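Long-range contacts in putative L-alanine-DL-glutamate epimerase (Burkholderia xenovorans, PDB 2OO6), which probably acts as a metal-dependent racemase or epimerase of the mandelate racemase/muconate lactonizing enzyme family: residues T27-V32 with A100-V105; C325-A330 with H358-Q363. All coordinates share one frame; numbering follows the deposited sequence. Where two conformers were deposited one is given.

Contact 1 (T27-V32 with A100-V105); sequences TDEGIV and AKTLNV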
loop_
_atom_site.group_PDB
_atom_site.type_symbol
_atom_site.label_atom_id
_atom_site.label_comp_id
_atom_site.label_asym_id
_atom_site.label_seq_id
_atom_site.Cartn_x
_atom_site.Cartn_y
_atom_site.Cartn_z
ATOM N N THR A 27 -29.097 -11.479 -41.993
ATOM C CA THR A 27 -27.996 -11.226 -42.931
ATOM C C THR A 27 -28.501 -11.279 -44.376
ATOM O O THR A 27 -29.619 -11.747 -44.626
ATOM C CB THR A 27 -26.892 -12.289 -42.811
ATOM O OG1 THR A 27 -27.373 -13.517 -43.374
ATOM C CG2 THR A 27 -26.505 -12.506 -41.342
ATOM N N ASP A 28 -27.663 -10.837 -45.315
ATOM C CA ASP A 28 -28.005 -10.855 -46.734
ATOM C C ASP A 28 -28.279 -12.271 -47.268
ATOM O O ASP A 28 -29.019 -12.437 -48.249
ATOM C CB ASP A 28 -26.931 -10.142 -47.564
ATOM C CG ASP A 28 -27.362 -9.954 -49.008
ATOM O OD1 ASP A 28 -28.320 -9.176 -49.245
ATOM O OD2 ASP A 28 -26.773 -10.613 -49.905
ATOM N N GLU A 29 -27.707 -13.283 -46.613
ATOM C CA GLU A 29 -27.966 -14.700 -46.922
ATOM C C GLU A 29 -29.272 -15.251 -46.347
ATOM O O GLU A 29 -29.601 -16.415 -46.588
ATOM C CB GLU A 29 -26.826 -15.574 -46.386
ATOM C CG GLU A 29 -25.597 -15.463 -47.213
ATOM C CD GLU A 29 -24.448 -16.358 -46.750
ATOM O OE1 GLU A 29 -24.476 -16.907 -45.599
ATOM O OE2 GLU A 29 -23.500 -16.481 -47.570
ATOM N N GLY A 30 -29.993 -14.445 -45.573
ATOM C CA GLY A 30 -31.229 -14.898 -44.927
ATOM C C GLY A 30 -31.022 -15.645 -43.603
ATOM O O GLY A 30 -31.961 -16.190 -43.040
ATOM N N ILE A 31 -29.799 -15.659 -43.094
ATOM C CA ILE A 31 -29.538 -16.216 -41.758
ATOM C C ILE A 31 -30.079 -15.257 -40.702
ATOM O O ILE A 31 -29.947 -14.029 -40.838
ATOM C CB ILE A 31 -28.032 -16.484 -41.529
ATOM C CG1 ILE A 31 -27.500 -17.575 -42.501
ATOM C CG2 ILE A 31 -27.762 -16.850 -40.045
ATOM C CD1 ILE A 31 -27.963 -18.978 -42.225
ATOM N N VAL A 32 -30.690 -15.820 -39.665
ATOM C CA VAL A 32 -31.222 -15.017 -38.579
ATOM C C VAL A 32 -30.508 -15.401 -37.279
ATOM O O VAL A 32 -30.486 -16.577 -36.864
ATOM C CB VAL A 32 -32.767 -15.141 -38.432
ATOM C CG1 VAL A 32 -33.250 -14.321 -37.235
ATOM C CG2 VAL A 32 -33.496 -14.729 -39.779
ATOM N N ALA A 100 -22.295 -18.028 -35.999
ATOM C CA ALA A 100 -22.226 -19.471 -35.776
ATOM C C ALA A 100 -23.084 -20.186 -36.816
ATOM O O ALA A 100 -22.630 -21.110 -37.493
ATOM C CB ALA A 100 -22.701 -19.825 -34.331
ATOM N N LYS A 101 -24.315 -19.714 -36.978
ATOM C CA LYS A 101 -25.214 -20.300 -37.983
ATOM C C LYS A 101 -24.663 -20.214 -39.409
ATOM O O LYS A 101 -24.815 -21.161 -40.206
ATOM C CB LYS A 101 -26.557 -19.618 -37.906
ATOM C CG LYS A 101 -27.330 -20.050 -36.661
ATOM C CD LYS A 101 -28.572 -19.192 -36.450
ATOM C CE LYS A 101 -29.450 -19.774 -35.354
ATOM N NZ LYS A 101 -30.630 -18.877 -35.043
ATOM N N THR A 102 -24.041 -19.086 -39.736
ATOM C CA THR A 102 -23.386 -18.898 -41.046
ATOM C C THR A 102 -22.286 -19.953 -41.245
ATOM O O THR A 102 -22.131 -20.507 -42.343
ATOM C CB THR A 102 -22.842 -17.455 -41.181
ATOM O OG1 THR A 102 -23.934 -16.522 -41.125
ATOM C CG2 THR A 102 -22.085 -17.248 -42.488
ATOM N N LEU A 103 -21.564 -20.290 -40.169
ATOM C CA LEU A 103 -20.553 -21.338 -40.251
ATOM C C LEU A 103 -21.068 -22.745 -39.928
ATOM O O LEU A 103 -20.282 -23.704 -39.910
ATOM C CB LEU A 103 -19.381 -20.999 -39.337
ATOM C CG LEU A 103 -18.608 -19.735 -39.743
ATOM C CD1 LEU A 103 -17.619 -19.377 -38.604
ATOM C CD2 LEU A 103 -17.863 -19.928 -41.096
ATOM N N ASN A 104 -22.374 -22.858 -39.671
ATOM C CA ASN A 104 -23.019 -24.144 -39.358
ATOM C C ASN A 104 -22.424 -24.853 -38.124
ATOM O O ASN A 104 -22.138 -26.048 -38.170
ATOM C CB ASN A 104 -22.956 -25.088 -40.582
ATOM C CG ASN A 104 -24.053 -26.152 -40.562
ATOM O OD1 ASN A 104 -25.190 -25.883 -40.152
ATOM N ND2 ASN A 104 -23.719 -27.351 -41.008
ATOM N N VAL A 105 -22.197 -24.106 -37.047
ATOM C CA VAL A 105 -21.644 -24.643 -35.812
ATOM C C VAL A 105 -22.418 -24.104 -34.597
ATOM O O VAL A 105 -22.994 -23.013 -34.663
ATOM C CB VAL A 105 -20.131 -24.257 -35.633
ATOM C CG1 VAL A 105 -19.277 -24.857 -36.735
ATOM C CG2 VAL A 105 -19.922 -22.718 -35.577
HETATM O O HOH W 1 -24.995 -15.145 -43.245
HETATM O O HOH W 2 -23.594 -20.049 -44.668
#
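In the N-terminal capping domain of the enolase-superfamily fold, the hairpin between strands 19-27 and 32-37 meets the C-terminal end of helix 82-102 through Ile31, Val32 and Glu29 against Lys101 and Thr102. A type I turn from Thr27 to Gly30 shapes the hairpin loop. The branch methyl CG2 of Ile31 rests on the first side-chain carbon of Lys101, CB, at 3.7 Å, while its CG1 arm lies 4.0 Å from Thr102 OG1. Beyond CB the lysine runs fully extended, which carries NZ along the loop to the carbonyl O of Val32 (2.9 Å); the ammonium approaches almost head-on, with a C=O...N angle of 161°. Asp97 and Asp378 form salt bridges with the same NZ. Two waters bridge Glu29 and Thr102: one donates to Thr102 OG1 (2.7 Å) and to Glu29 OE1 (3.0 Å) and also bonds Thr27 OG1, and a second donates to Thr102 O (2.8 Å) and weakly to Glu29 OE1. Thr102 OG1 is also hydrogen-bonded to Ala98 O in its own helix. The Ile31 side chain thus lies between the lysine bond and the water bridges, and the two carboxylates probably favour a charged Lys101.

Contact 2 (C325-A330 with H358-Q363); sequences CTMINA and HAPEYQ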
loop_
_atom_site.group_PDB
_atom_site.type_symbol
_atom_site.label_atom_id
_atom_site.label_comp_id
_atom_site.label_asym_id
_atom_site.label_seq_id
_atom_site.Cartn_x
_atom_site.Cartn_y
_atom_site.Cartn_z
ATOM N N CYS A 325 -31.948 -17.280 -23.217
ATOM C CA CYS A 325 -30.915 -16.874 -22.263
ATOM C C CYS A 325 -30.228 -18.094 -21.666
ATOM O O CYS A 325 -28.997 -18.094 -21.546
ATOM C CB CYS A 325 -31.456 -15.959 -21.165
ATOM S SG CYS A 325 -31.642 -14.249 -21.702
ATOM N N THR A 326 -31.002 -19.138 -21.330
ATOM C CA THR A 326 -30.416 -20.390 -20.856
ATOM C C THR A 326 -29.441 -20.966 -21.859
ATOM O O THR A 326 -28.333 -21.396 -21.495
ATOM C CB THR A 326 -31.495 -21.431 -20.476
ATOM O OG1 THR A 326 -32.289 -20.879 -19.405
ATOM C CG2 THR A 326 -30.841 -22.750 -20.000
ATOM N N MET A 327 -29.834 -20.981 -23.130
ATOM C CA MET A 327 -28.960 -21.542 -24.171
ATOM C C MET A 327 -27.701 -20.690 -24.438
ATOM O O MET A 327 -26.613 -21.228 -24.671
ATOM C CB MET A 327 -29.749 -21.812 -25.451
ATOM C CG MET A 327 -30.832 -22.929 -25.257
ATOM S SD MET A 327 -30.304 -24.534 -24.555
ATOM C CE MET A 327 -31.464 -25.571 -25.472
ATOM N N ILE A 328 -27.860 -19.367 -24.387
ATOM C CA ILE A 328 -26.729 -18.432 -24.500
ATOM C C ILE A 328 -25.708 -18.803 -23.403
ATOM O O ILE A 328 -24.522 -19.043 -23.689
ATOM C CB ILE A 328 -27.189 -16.938 -24.419
ATOM C CG1 ILE A 328 -27.961 -16.561 -25.701
ATOM C CG2 ILE A 328 -25.951 -15.970 -24.242
ATOM C CD1 ILE A 328 -28.765 -15.217 -25.626
ATOM N N ASN A 329 -26.203 -18.920 -22.173
ATOM C CA ASN A 329 -25.360 -19.240 -21.009
ATOM C C ASN A 329 -24.767 -20.644 -21.050
ATOM O O ASN A 329 -23.634 -20.866 -20.602
ATOM C CB ASN A 329 -26.131 -19.003 -19.727
ATOM C CG ASN A 329 -26.175 -17.538 -19.392
ATOM O OD1 ASN A 329 -25.136 -16.878 -19.405
ATOM N ND2 ASN A 329 -27.350 -17.008 -19.199
ATOM N N ALA A 330 -25.526 -21.563 -21.625
ATOM C CA ALA A 330 -25.060 -22.938 -21.844
ATOM C C ALA A 330 -23.821 -22.995 -22.716
ATOM O O ALA A 330 -22.913 -23.770 -22.447
ATOM C CB ALA A 330 -26.175 -23.778 -22.479
ATOM N N HIS A 358 -36.737 -24.902 -29.259
ATOM C CA HIS A 358 -36.171 -25.950 -28.397
ATOM C C HIS A 358 -36.108 -25.566 -26.913
ATOM O O HIS A 358 -35.859 -24.405 -26.563
ATOM C CB HIS A 358 -34.758 -26.320 -28.871
ATOM C CG HIS A 358 -34.717 -26.829 -30.278
ATOM N ND1 HIS A 358 -35.111 -28.107 -30.620
ATOM C CD2 HIS A 358 -34.341 -26.230 -31.434
ATOM C CE1 HIS A 358 -34.984 -28.269 -31.925
ATOM N NE2 HIS A 358 -34.511 -27.151 -32.442
ATOM N N ALA A 359 -36.346 -26.546 -26.049
ATOM C CA ALA A 359 -36.233 -26.340 -24.611
ATOM C C ALA A 359 -34.920 -26.950 -24.090
ATOM O O ALA A 359 -34.452 -27.971 -24.606
ATOM C CB ALA A 359 -37.417 -26.947 -23.891
ATOM N N PRO A 360 -34.317 -26.327 -23.061
ATOM C CA PRO A 360 -33.143 -26.892 -22.401
ATOM C C PRO A 360 -33.472 -28.262 -21.797
ATOM O O PRO A 360 -34.603 -28.469 -21.323
ATOM C CB PRO A 360 -32.836 -25.887 -21.285
ATOM C CG PRO A 360 -34.067 -25.065 -21.167
ATOM C CD PRO A 360 -34.729 -25.052 -22.470
ATOM N N GLU A 361 -32.508 -29.164 -21.836
ATOM C CA GLU A 361 -32.717 -30.500 -21.319
ATOM C C GLU A 361 -31.804 -30.778 -20.139
ATOM O O GLU A 361 -30.613 -30.534 -20.189
ATOM C CB GLU A 361 -32.521 -31.533 -22.435
ATOM C CG GLU A 361 -33.693 -31.557 -23.409
ATOM C CD GLU A 361 -33.511 -32.519 -24.573
ATOM O OE1 GLU A 361 -32.356 -32.839 -24.934
ATOM O OE2 GLU A 361 -34.538 -32.936 -25.151
ATOM N N TYR A 362 -32.398 -31.280 -19.066
ATOM C CA TYR A 362 -31.640 -31.570 -17.844
ATOM C C TYR A 362 -31.648 -33.068 -17.570
ATOM O O TYR A 362 -32.660 -33.721 -17.823
ATOM C CB TYR A 362 -32.229 -30.815 -16.641
ATOM C CG TYR A 362 -32.289 -29.316 -16.854
ATOM C CD1 TYR A 362 -31.176 -28.513 -16.573
ATOM C CD2 TYR A 362 -33.442 -28.707 -17.333
ATOM C CE1 TYR A 362 -31.221 -27.118 -16.767
ATOM C CE2 TYR A 362 -33.510 -27.317 -17.539
ATOM C CZ TYR A 362 -32.394 -26.524 -17.257
ATOM O OH TYR A 362 -32.431 -25.159 -17.481
ATOM N N GLN A 363 -30.528 -33.597 -17.076
ATOM C CA GLN A 363 -30.459 -34.978 -16.618
ATOM C C GLN A 363 -29.577 -35.028 -15.380
ATOM O O GLN A 363 -28.460 -34.516 -15.411
ATOM C CB GLN A 363 -29.871 -35.902 -17.691
ATOM C CG GLN A 363 -29.960 -37.386 -17.287
ATOM C CD GLN A 363 -29.770 -38.343 -18.455
ATOM O OE1 GLN A 363 -28.661 -38.484 -18.991
ATOM N NE2 GLN A 363 -30.850 -39.024 -18.844
#
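Thr326 and Met327, neighbours on helix 323-335, meet Pro360 in the segment leading into strand 361-363. The methyl of Thr326 does the touching: CG2 stands anti to the backbone N (chi1 -61° for OG1) and comes against the proline ring, 3.9 Å from Pro360 CB. That rotation turns OG1 away to its hydrogen bond with Asn319 ND2. The same methyl lies 3.8 Å from Tyr362 OH, which is hydrogen-bonded to Thr344 OG1; the two side chains approach from opposite directions.

Met327 reaches the same proline by another route. Its chain bends at chi2 (-53°) and again about the CG-SD bond (chi3 -147°), and this brings the terminal methyl over to the backbone side of Pro360: CE is 3.7 Å from Pro360 CA and 3.8 Å from Pro360 N. It also approaches Ala359 O at 3.9 Å, whereas SD is farther from the ring, 4.4 Å from Pro360 CB. Proline is therefore touched by the threonine methyl at CB and CG and by the methionine methyl at its backbone. Leu367 of strand 366-368 adds to this packing, touching Thr326, Pro360 and Tyr362. This is mostly apolar packing, in the C-terminal domain of the enolase superfamily, of helix 323-335 on the loop leading into strand 361-363, an outermost strand, within this chain, of a small mixed sheet; Tyr362 adds its hydroxyl.

In the fold
From the N terminus, strands 19-27 and 32-37 come first, and contact 1 brings the loop between them against the end of helix 82-102, closing a largely helical excursion within the N-terminal domain. The chain then runs through the parallel strands and helices of the C-terminal domain, of the TIM-barrel class, before helix 323-335. Contact 2 closes a much shorter loop from that helix, through strand 342-344, to strand 361-363. The two closures follow in series, neither nested nor crossed. The centres of contacts 1 and 2 are about 21 Å apart, and the nearest atoms of contacts 1 and 2 about 9 Å, without touching. Asp378, beyond contact 2, returns to Lys101 of contact 1, linking the late chain to the N-terminal domain.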